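Local coordinates for protein putative sporulation-specific glycosylase ydhD (Bacillus subtilis subsp. subtilis str. 168, PDB 3CZ8) that probably hydrolyses glycosidic bonds of a polysaccharide during sporulation, this chain being its family 18 glycosyl hydrolase domain with a TIM-barrel fold, at residues Ile117-Val122 with Thr131-Gln136; Thr156-Asn159 with Leu163-Tyr166; Pro194-Thr199 with Ser289-Ile294. The protein carries 1 engineered substitution. All coordinates share one frame; numbering follows the deposited sequence.

Contact 1. Residues Ile117-Val122 with Thr131-Gln136; sequences IDFEQV and TGFLRQ
The rings of Phe119 and Phe133 lie nearly parallel, 21° apart, but their centroids are 5.9 Å apart, an offset so large that almost no ring area is shared. The closest pair is Phe119 CE2 and Phe133 CE2, at 3.7 Å. Ile117 serves both rings: its CG2 sits over the centre of one Phe119 face, 3.7 Å above the plane, while its CD1 comes to the edge of Phe133, 4.4 Å from CE2. The branches diverge because CG1 is anti to the carbonyl carbon (chi1 -67°), which sends this arm toward helix 127-143. There Ile117 CG1 passes Leu134 CD2 at 4.0 Å, the two side chains sliding by in opposite directions. Leu99 of helix 93-110 touches both phenyl rings, and Ile171 and Val174 of helix 168-174 touch Leu134.

This is the strand-to-helix layer of a beta-alpha-beta unit in the TIM barrel. Large apolar side chains suit this buried layer; alternation turns Ile117 and Phe119 to the helix, while Asp118 and Glu120, the predicted proton donor, make no contact with it. The contact is wholly apolar, so dispersion and the exclusion of water hold the helix against the segment that carries Asp118 and Glu120.

Contact 2. Residues Thr156-Asn159 with Leu163-Tyr166; sequences TSDN and LRGY
Asp158 and Arg164 carry this contact, and its close part is a salt bridge in which Arg164 NE gives its hydrogen to Asp158 OD2 at 2.7 Å. The bond is short but not straight, with an N-H...O angle of 135°. The donor reaches OD2 from above the carboxylate plane, and the two flat groups are turned 66° against each other. Arg164 NH2 stays 3.6 Å from Asp158 OD2, so the ion pair rests on one nitrogen and is not the flat, two-pronged kind. A chain bent at chi2 (-90°) and chi3 turns the arginine so that it crosses Asp158 at about a right angle, bringing Arg164 CG within 3.4 Å of Asp158 OD2. A long arginine suits this place: its backbone is fixed in a type I turn, Leu163 to Tyr166, closed by Tyr166 N to Leu163 O at 3.2 Å, and the side chain spans the distance to Asp158.

The remainder is looser. Ser157, Thr156 and Asn159 point away from the turn, and Asn159 is exposed. Ser157 OG donates to Asn159 OD1 at 3.2 Å, from above the carbonyl plane, a small polar link within its own arm that suits a solvent-facing loop.

A second cation shares the same oxygen: Arg127, at the start of helix 127-143, pairs through NH2 with Asp158 OD2 and through NE with the carbonyl of Arg164. Lys155 NZ binds the carbonyls of Leu163 and Tyr166. The whole loop runs from strand 147-153 to helix 168-174, with Leu163 and Tyr166 resting on Pro153 of that strand and the hydroxyl of Tyr166 hydrogen-bonded to Phe119 O, next to strand 114-118.

Contact 3. Residues Pro194-Thr199 with Ser289-Ile294; sequences PVAPIT and SRKMQI
From Ala196 the chain turns at Pro197, the N-cap, into helix 198-208, whose Ile198 lies across from Lys291 of helix 285-297 with their CA atoms 7.4 Å apart. Proline is tolerated at the N-cap, since its ring holds phi near -65° and its missing N-H is not needed for the helix.

Lys291 makes the polar link. Its side chain runs out almost extended and bends at the last torsion (chi4 62°), which brings Lys291 NZ to Ala196 O at 3.0 Å. The ammonium lies in the carbonyl plane, with a C=O...N angle of 148°. On the way Lys291 CE packs 3.8 Å from Ala196 CB, where a small methyl lets the lysine lie close. Glu283 forms a salt bridge with the same NZ, which would balance the charge of a buried lysine.

Both helices belong to the outer layer of the TIM barrel. Helix 198-208 precedes strand 217-220 and helix 285-297 precedes strand 302-310, two neighbouring parallel strands. Between them the chain makes the antiparallel sheet that family 18 chitinases insert into the barrel; Tyr263, in a loop of this excursion, shares a backbone hydrogen bond with Ile198.

Ile198 fills most of the apolar part of the contact. Its CD1 meets Ile294 CD1 at 3.7 Å, the two isoleucines crossing obliquely, and lies equally close to Arg290 NH1. Arg290, bent at chi2 and chi3, curls its aliphatic part back so that its guanidinium edge borders Ile198 CD1 at the partly exposed side, near Gln264. Ile294 and Lys291 also touch Ile201 of helix 198-208, while Met292 packs on Met251 of the second subunit.

Contacts 1 and 3 are buried and join helices of the barrel's outer layer to their neighbours, a strand and the loop after it in the first and a second helix in the other, whereas contact 2 is a surface loop. Chemistry follows place: contact 1 is apolar, contact 2 rests on an ion pair, and contact 3 mixes aliphatic packing with one lysine bond. Contacts 1 and 2 touch directly through Tyr166 OH, which lies 2.6 Å from Phe119 O. Contact 3 lies across the chain's centre from contact 1, their centres about 27 Å apart, and does not touch contact 2.

Contact 1. Residues Ile117-Val122 with Thr131-Gln136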
loop_
_atom_site.group_PDB
_atom_site.type_symbol
_atom_site.label_atom_id
_atom_site.label_comp_id
_atom_site.label_asym_id
_atom_site.label_seq_id
_atom_site.Cartn_x
_atom_site.Cartn_y
_atom_site.Cartn_z
ATOM N N ILE A 117 18.431 8.871 6.355
ATOM C CA ILE A 117 19.412 8.105 5.607
ATOM C C ILE A 117 18.938 6.656 5.629
ATOM O O ILE A 117 18.739 6.070 6.696
ATOM C CB ILE A 117 20.849 8.251 6.191
ATOM C CG1 ILE A 117 21.380 9.684 6.009
ATOM C CG2 ILE A 117 21.791 7.253 5.550
ATOM C CD1 ILE A 117 21.567 10.125 4.534
ATOM N N ASP A 118 18.710 6.105 4.443
ATOM C CA ASP A 118 18.328 4.710 4.302
ATOM C C ASP A 118 19.375 4.043 3.414
ATOM O O ASP A 118 19.120 3.720 2.256
ATOM C CB ASP A 118 16.906 4.594 3.732
ATOM C CG ASP A 118 16.425 3.148 3.597
ATOM O OD1 ASP A 118 16.928 2.268 4.323
ATOM O OD2 ASP A 118 15.535 2.896 2.758
ATOM N N PHE A 119 20.571 3.869 3.967
ATOM C CA PHE A 119 21.618 3.150 3.264
ATOM C C PHE A 119 21.593 1.709 3.736
ATOM O O PHE A 119 21.802 1.422 4.916
ATOM C CB PHE A 119 23.017 3.765 3.475
ATOM C CG PHE A 119 23.209 5.123 2.832
ATOM C CD1 PHE A 119 22.260 5.662 1.963
ATOM C CD2 PHE A 119 24.372 5.852 3.083
ATOM C CE1 PHE A 119 22.449 6.910 1.375
ATOM C CE2 PHE A 119 24.578 7.101 2.490
ATOM C CZ PHE A 119 23.614 7.630 1.634
ATOM N N GLU A 120 21.324 0.807 2.804
ATOM C CA GLU A 120 21.288 -0.608 3.122
ATOM C C GLU A 120 22.417 -1.349 2.433
ATOM O O GLU A 120 22.983 -0.860 1.441
ATOM C CB GLU A 120 19.931 -1.211 2.785
ATOM C CG GLU A 120 18.833 -0.727 3.717
ATOM C CD GLU A 120 17.481 -1.312 3.387
ATOM O OE1 GLU A 120 17.409 -2.499 2.993
ATOM O OE2 GLU A 120 16.485 -0.578 3.522
ATOM N N GLN A 121 22.739 -2.518 2.989
ATOM C CA GLN A 121 23.878 -3.345 2.573
ATOM C C GLN A 121 25.196 -2.567 2.648
ATOM O O GLN A 121 26.032 -2.652 1.744
ATOM C CB GLN A 121 23.658 -3.963 1.180
ATOM C CG GLN A 121 22.470 -4.935 1.087
ATOM C CD GLN A 121 22.055 -5.213 -0.355
ATOM O OE1 GLN A 121 22.898 -5.428 -1.232
ATOM N NE2 GLN A 121 20.750 -5.211 -0.606
ATOM N N VAL A 122 25.355 -1.785 3.716
ATOM C CA VAL A 122 26.618 -1.111 3.992
ATOM C C VAL A 122 27.589 -2.205 4.410
ATOM O O VAL A 122 27.310 -2.950 5.353
ATOM C CB VAL A 122 26.477 -0.011 5.097
ATOM C CG1 VAL A 122 27.848 0.438 5.629
ATOM C CG2 VAL A 122 25.712 1.202 4.556
ATOM N N THR A 131 29.888 5.998 9.944
ATOM C CA THR A 131 29.745 6.849 11.126
ATOM C C THR A 131 30.328 8.248 10.892
ATOM O O THR A 131 29.692 9.252 11.230
ATOM C CB THR A 131 30.395 6.195 12.361
ATOM O OG1 THR A 131 29.881 4.868 12.512
ATOM C CG2 THR A 131 30.108 6.994 13.637
ATOM N N GLY A 132 31.520 8.292 10.300
ATOM C CA GLY A 132 32.194 9.541 9.953
ATOM C C GLY A 132 31.413 10.391 8.967
ATOM O O GLY A 132 31.316 11.610 9.135
ATOM N N PHE A 133 30.853 9.747 7.943
ATOM C CA PHE A 133 29.979 10.420 6.977
ATOM C C PHE A 133 28.763 11.044 7.665
ATOM O O PHE A 133 28.369 12.167 7.346
ATOM C CB PHE A 133 29.537 9.448 5.874
ATOM C CG PHE A 133 28.311 9.892 5.126
ATOM C CD1 PHE A 133 28.387 10.907 4.179
ATOM C CD2 PHE A 133 27.073 9.308 5.385
ATOM C CE1 PHE A 133 27.248 11.335 3.506
ATOM C CE2 PHE A 133 25.931 9.730 4.712
ATOM C CZ PHE A 133 26.018 10.742 3.776
ATOM N N LEU A 134 28.179 10.303 8.605
ATOM C CA LEU A 134 27.004 10.741 9.342
ATOM C C LEU A 134 27.314 11.870 10.324
ATOM O O LEU A 134 26.458 12.726 10.568
ATOM C CB LEU A 134 26.346 9.568 10.070
ATOM C CG LEU A 134 25.684 8.491 9.201
ATOM C CD1 LEU A 134 25.377 7.313 10.061
ATOM C CD2 LEU A 134 24.424 8.976 8.486
ATOM N N ARG A 135 28.529 11.862 10.876
ATOM C CA ARG A 135 29.034 12.982 11.675
ATOM C C ARG A 135 29.204 14.235 10.819
ATOM O O ARG A 135 28.852 15.334 11.246
ATOM C CB ARG A 135 30.355 12.625 12.379
ATOM C CG ARG A 135 31.063 13.818 13.046
ATOM C CD ARG A 135 32.139 13.397 14.031
ATOM N NE ARG A 135 31.595 13.165 15.369
ATOM C CZ ARG A 135 31.522 11.975 15.960
ATOM N NH1 ARG A 135 31.003 11.873 17.179
ATOM N NH2 ARG A 135 31.964 10.886 15.339
ATOM N N GLN A 136 29.735 14.065 9.611
ATOM C CA GLN A 136 29.942 15.184 8.701
ATOM C C GLN A 136 28.589 15.741 8.247
ATOM O O GLN A 136 28.430 16.948 8.064
ATOM C CB GLN A 136 30.788 14.760 7.498
ATOM C CG GLN A 136 31.605 15.909 6.907
ATOM C CD GLN A 136 32.063 15.671 5.478
ATOM O OE1 GLN A 136 31.883 16.530 4.615
ATOM N NE2 GLN A 136 32.661 14.509 5.221
#

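Contact 2. Residues Thr156-Asn159 with Leu163-Tyr166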
loop_
_atom_site.group_PDB
_atom_site.type_symbol
_atom_site.label_atom_id
_atom_site.label_comp_id
_atom_site.label_asym_id
_atom_site.label_seq_id
_atom_site.Cartn_x
_atom_site.Cartn_y
_atom_site.Cartn_z
ATOM N N THR A 156 21.055 -7.410 17.340
ATOM C CA THR A 156 21.006 -8.015 18.673
ATOM C C THR A 156 22.411 -8.195 19.247
ATOM O O THR A 156 22.587 -8.333 20.462
ATOM C CB THR A 156 20.236 -9.361 18.683
ATOM O OG1 THR A 156 20.069 -9.803 20.035
ATOM C CG2 THR A 156 20.972 -10.440 17.884
ATOM N N SER A 157 23.414 -8.162 18.368
ATOM C CA SER A 157 24.824 -8.230 18.758
ATOM C C SER A 157 25.664 -7.627 17.635
ATOM O O SER A 157 25.118 -7.153 16.639
ATOM C CB SER A 157 25.253 -9.677 19.020
ATOM O OG SER A 157 25.432 -10.382 17.804
ATOM N N ASP A 158 26.985 -7.657 17.783
ATOM C CA ASP A 158 27.865 -7.144 16.739
ATOM C C ASP A 158 28.595 -8.267 15.990
ATOM O O ASP A 158 29.619 -8.039 15.345
ATOM C CB ASP A 158 28.846 -6.129 17.325
ATOM C CG ASP A 158 29.012 -4.906 16.443
ATOM O OD1 ASP A 158 28.704 -3.787 16.911
ATOM O OD2 ASP A 158 29.432 -5.064 15.276
ATOM N N ASN A 159 28.033 -9.471 16.048
ATOM C CA ASN A 159 28.694 -10.671 15.534
ATOM C C ASN A 159 28.262 -11.049 14.125
ATOM O O ASN A 159 28.795 -11.986 13.529
ATOM C CB ASN A 159 28.473 -11.843 16.500
ATOM C CG ASN A 159 28.934 -11.526 17.917
ATOM O OD1 ASN A 159 28.165 -11.633 18.872
ATOM N ND2 ASN A 159 30.185 -11.108 18.053
ATOM N N LEU A 163 25.513 -6.936 9.221
ATOM C CA LEU A 163 24.982 -5.946 10.145
ATOM C C LEU A 163 26.120 -5.137 10.778
ATOM O O LEU A 163 25.882 -4.175 11.519
ATOM C CB LEU A 163 24.144 -6.629 11.240
ATOM C CG LEU A 163 22.894 -7.435 10.857
ATOM C CD1 LEU A 163 22.248 -8.028 12.097
ATOM C CD2 LEU A 163 21.879 -6.602 10.084
ATOM N N ARG A 164 27.354 -5.521 10.466
ATOM C CA ARG A 164 28.527 -4.989 11.152
ATOM C C ARG A 164 28.844 -3.554 10.719
ATOM O O ARG A 164 29.455 -2.808 11.467
ATOM C CB ARG A 164 29.731 -5.923 10.953
ATOM C CG ARG A 164 30.478 -6.270 12.236
ATOM C CD ARG A 164 31.581 -5.276 12.532
ATOM N NE ARG A 164 31.814 -5.113 13.967
ATOM C CZ ARG A 164 32.838 -4.448 14.498
ATOM N NH1 ARG A 164 33.762 -3.886 13.719
ATOM N NH2 ARG A 164 32.946 -4.357 15.818
ATOM N N GLY A 165 28.383 -3.173 9.526
ATOM C CA GLY A 165 28.494 -1.801 9.021
ATOM C C GLY A 165 27.710 -0.742 9.794
ATOM O O GLY A 165 27.888 0.459 9.566
ATOM N N TYR A 166 26.853 -1.186 10.715
ATOM C CA TYR A 166 25.993 -0.301 11.493
ATOM C C TYR A 166 26.394 -0.278 12.956
ATOM O O TYR A 166 25.949 -1.098 13.757
ATOM C CB TYR A 166 24.521 -0.694 11.320
ATOM C CG TYR A 166 24.105 -0.720 9.871
ATOM C CD1 TYR A 166 23.833 0.466 9.191
ATOM C CD2 TYR A 166 24.012 -1.925 9.169
ATOM C CE1 TYR A 166 23.463 0.461 7.856
ATOM C CE2 TYR A 166 23.644 -1.942 7.823
ATOM C CZ TYR A 166 23.372 -0.740 7.181
ATOM O OH TYR A 166 23.008 -0.724 5.867
#

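Contact 3. Residues Pro194-Thr199 with Ser289-Ile294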
loop_
_atom_site.group_PDB
_atom_site.type_symbol
_atom_site.label_atom_id
_atom_site.label_comp_id
_atom_site.label_asym_id
_atom_site.label_seq_id
_atom_site.Cartn_x
_atom_site.Cartn_y
_atom_site.Cartn_z
ATOM N N PRO A 194 7.854 -16.079 12.351
ATOM C CA PRO A 194 7.381 -14.729 12.673
ATOM C C PRO A 194 8.276 -13.639 12.104
ATOM O O PRO A 194 9.498 -13.709 12.237
ATOM C CB PRO A 194 7.406 -14.699 14.205
ATOM C CG PRO A 194 8.345 -15.786 14.597
ATOM C CD PRO A 194 8.191 -16.842 13.567
ATOM N N VAL A 195 7.657 -12.648 11.469
ATOM C CA VAL A 195 8.376 -11.550 10.832
ATOM C C VAL A 195 9.088 -10.659 11.858
ATOM O O VAL A 195 10.222 -10.221 11.645
ATOM C CB VAL A 195 7.410 -10.714 9.972
ATOM C CG1 VAL A 195 8.087 -9.481 9.463
ATOM C CG2 VAL A 195 6.877 -11.545 8.805
ATOM N N ALA A 196 8.406 -10.408 12.971
ATOM C CA ALA A 196 8.937 -9.568 14.032
ATOM C C ALA A 196 8.575 -10.155 15.396
ATOM O O ALA A 196 7.721 -9.605 16.109
ATOM C CB ALA A 196 8.412 -8.152 13.889
ATOM N N PRO A 197 9.228 -11.275 15.769
ATOM C CA PRO A 197 8.905 -11.903 17.048
ATOM C C PRO A 197 9.276 -10.982 18.205
ATOM O O PRO A 197 10.325 -10.327 18.162
ATOM C CB PRO A 197 9.763 -13.174 17.050
ATOM C CG PRO A 197 10.854 -12.922 16.085
ATOM C CD PRO A 197 10.305 -11.990 15.053
ATOM N N ILE A 198 8.404 -10.918 19.210
ATOM C CA ILE A 198 8.551 -9.981 20.329
ATOM C C ILE A 198 9.795 -10.290 21.179
ATOM O O ILE A 198 10.352 -9.403 21.834
ATOM C CB ILE A 198 7.245 -9.914 21.181
ATOM C CG1 ILE A 198 7.059 -8.521 21.811
ATOM C CG2 ILE A 198 7.167 -11.074 22.189
ATOM C CD1 ILE A 198 7.410 -8.433 23.284
ATOM N N THR A 199 10.232 -11.547 21.116
ATOM C CA THR A 199 11.441 -12.023 21.770
ATOM C C THR A 199 12.688 -11.368 21.168
ATOM O O THR A 199 13.583 -10.940 21.894
ATOM C CB THR A 199 11.546 -13.570 21.691
ATOM O OG1 THR A 199 11.349 -14.005 20.339
ATOM C CG2 THR A 199 10.492 -14.227 22.576
ATOM N N SER A 289 -0.237 -4.018 19.065
ATOM C CA SER A 289 -0.433 -3.492 20.420
ATOM C C SER A 289 0.763 -3.800 21.314
ATOM O O SER A 289 1.256 -2.915 22.012
ATOM C CB SER A 289 -1.703 -4.061 21.059
ATOM O OG SER A 289 -2.859 -3.541 20.434
ATOM N N ARG A 290 1.220 -5.053 21.266
ATOM C CA ARG A 290 2.378 -5.520 22.033
ATOM C C ARG A 290 3.670 -4.781 21.691
ATOM O O ARG A 290 4.548 -4.641 22.540
ATOM C CB ARG A 290 2.578 -7.034 21.860
ATOM C CG ARG A 290 1.699 -7.907 22.762
ATOM C CD ARG A 290 2.062 -7.770 24.248
ATOM N NE ARG A 290 3.374 -8.338 24.566
ATOM C CZ ARG A 290 3.575 -9.405 25.338
ATOM N NH1 ARG A 290 4.810 -9.838 25.559
ATOM N NH2 ARG A 290 2.551 -10.041 25.898
ATOM N N LYS A 291 3.776 -4.310 20.450
ATOM C CA LYS A 291 4.927 -3.526 20.017
ATOM C C LYS A 291 4.910 -2.100 20.578
ATOM O O LYS A 291 5.955 -1.588 20.983
ATOM C CB LYS A 291 5.029 -3.520 18.491
ATOM C CG LYS A 291 5.589 -4.802 17.914
ATOM C CD LYS A 291 5.186 -4.951 16.468
ATOM C CE LYS A 291 5.909 -6.094 15.784
ATOM N NZ LYS A 291 5.622 -7.441 16.369
ATOM N N MET A 292 3.736 -1.463 20.601
ATOM C CA MET A 292 3.579 -0.171 21.277
ATOM C C MET A 292 3.765 -0.319 22.796
ATOM O O MET A 292 4.281 0.583 23.451
ATOM C CB MET A 292 2.237 0.492 20.929
ATOM C CG MET A 292 2.021 1.890 21.541
ATOM S SD MET A 292 3.380 3.073 21.327
ATOM C CE MET A 292 2.761 4.121 20.031
ATOM N N GLN A 293 3.374 -1.475 23.327
ATOM C CA GLN A 293 3.546 -1.808 24.736
ATOM C C GLN A 293 5.015 -1.906 25.158
ATOM O O GLN A 293 5.383 -1.375 26.202
ATOM C CB GLN A 293 2.812 -3.106 25.073
ATOM C CG GLN A 293 1.329 -2.931 25.367
ATOM C CD GLN A 293 0.619 -4.258 25.582
ATOM O OE1 GLN A 293 1.134 -5.152 26.262
ATOM N NE2 GLN A 293 -0.570 -4.396 24.999
ATOM N N ILE A 294 5.844 -2.563 24.344
ATOM C CA ILE A 294 7.280 -2.683 24.639
ATOM C C ILE A 294 8.042 -1.375 24.392
ATOM O O ILE A 294 9.109 -1.145 24.968
ATOM C CB ILE A 294 7.940 -3.897 23.917
ATOM C CG1 ILE A 294 9.181 -4.360 24.688
ATOM C CG2 ILE A 294 8.247 -3.592 22.447
ATOM C CD1 ILE A 294 9.699 -5.718 24.299
#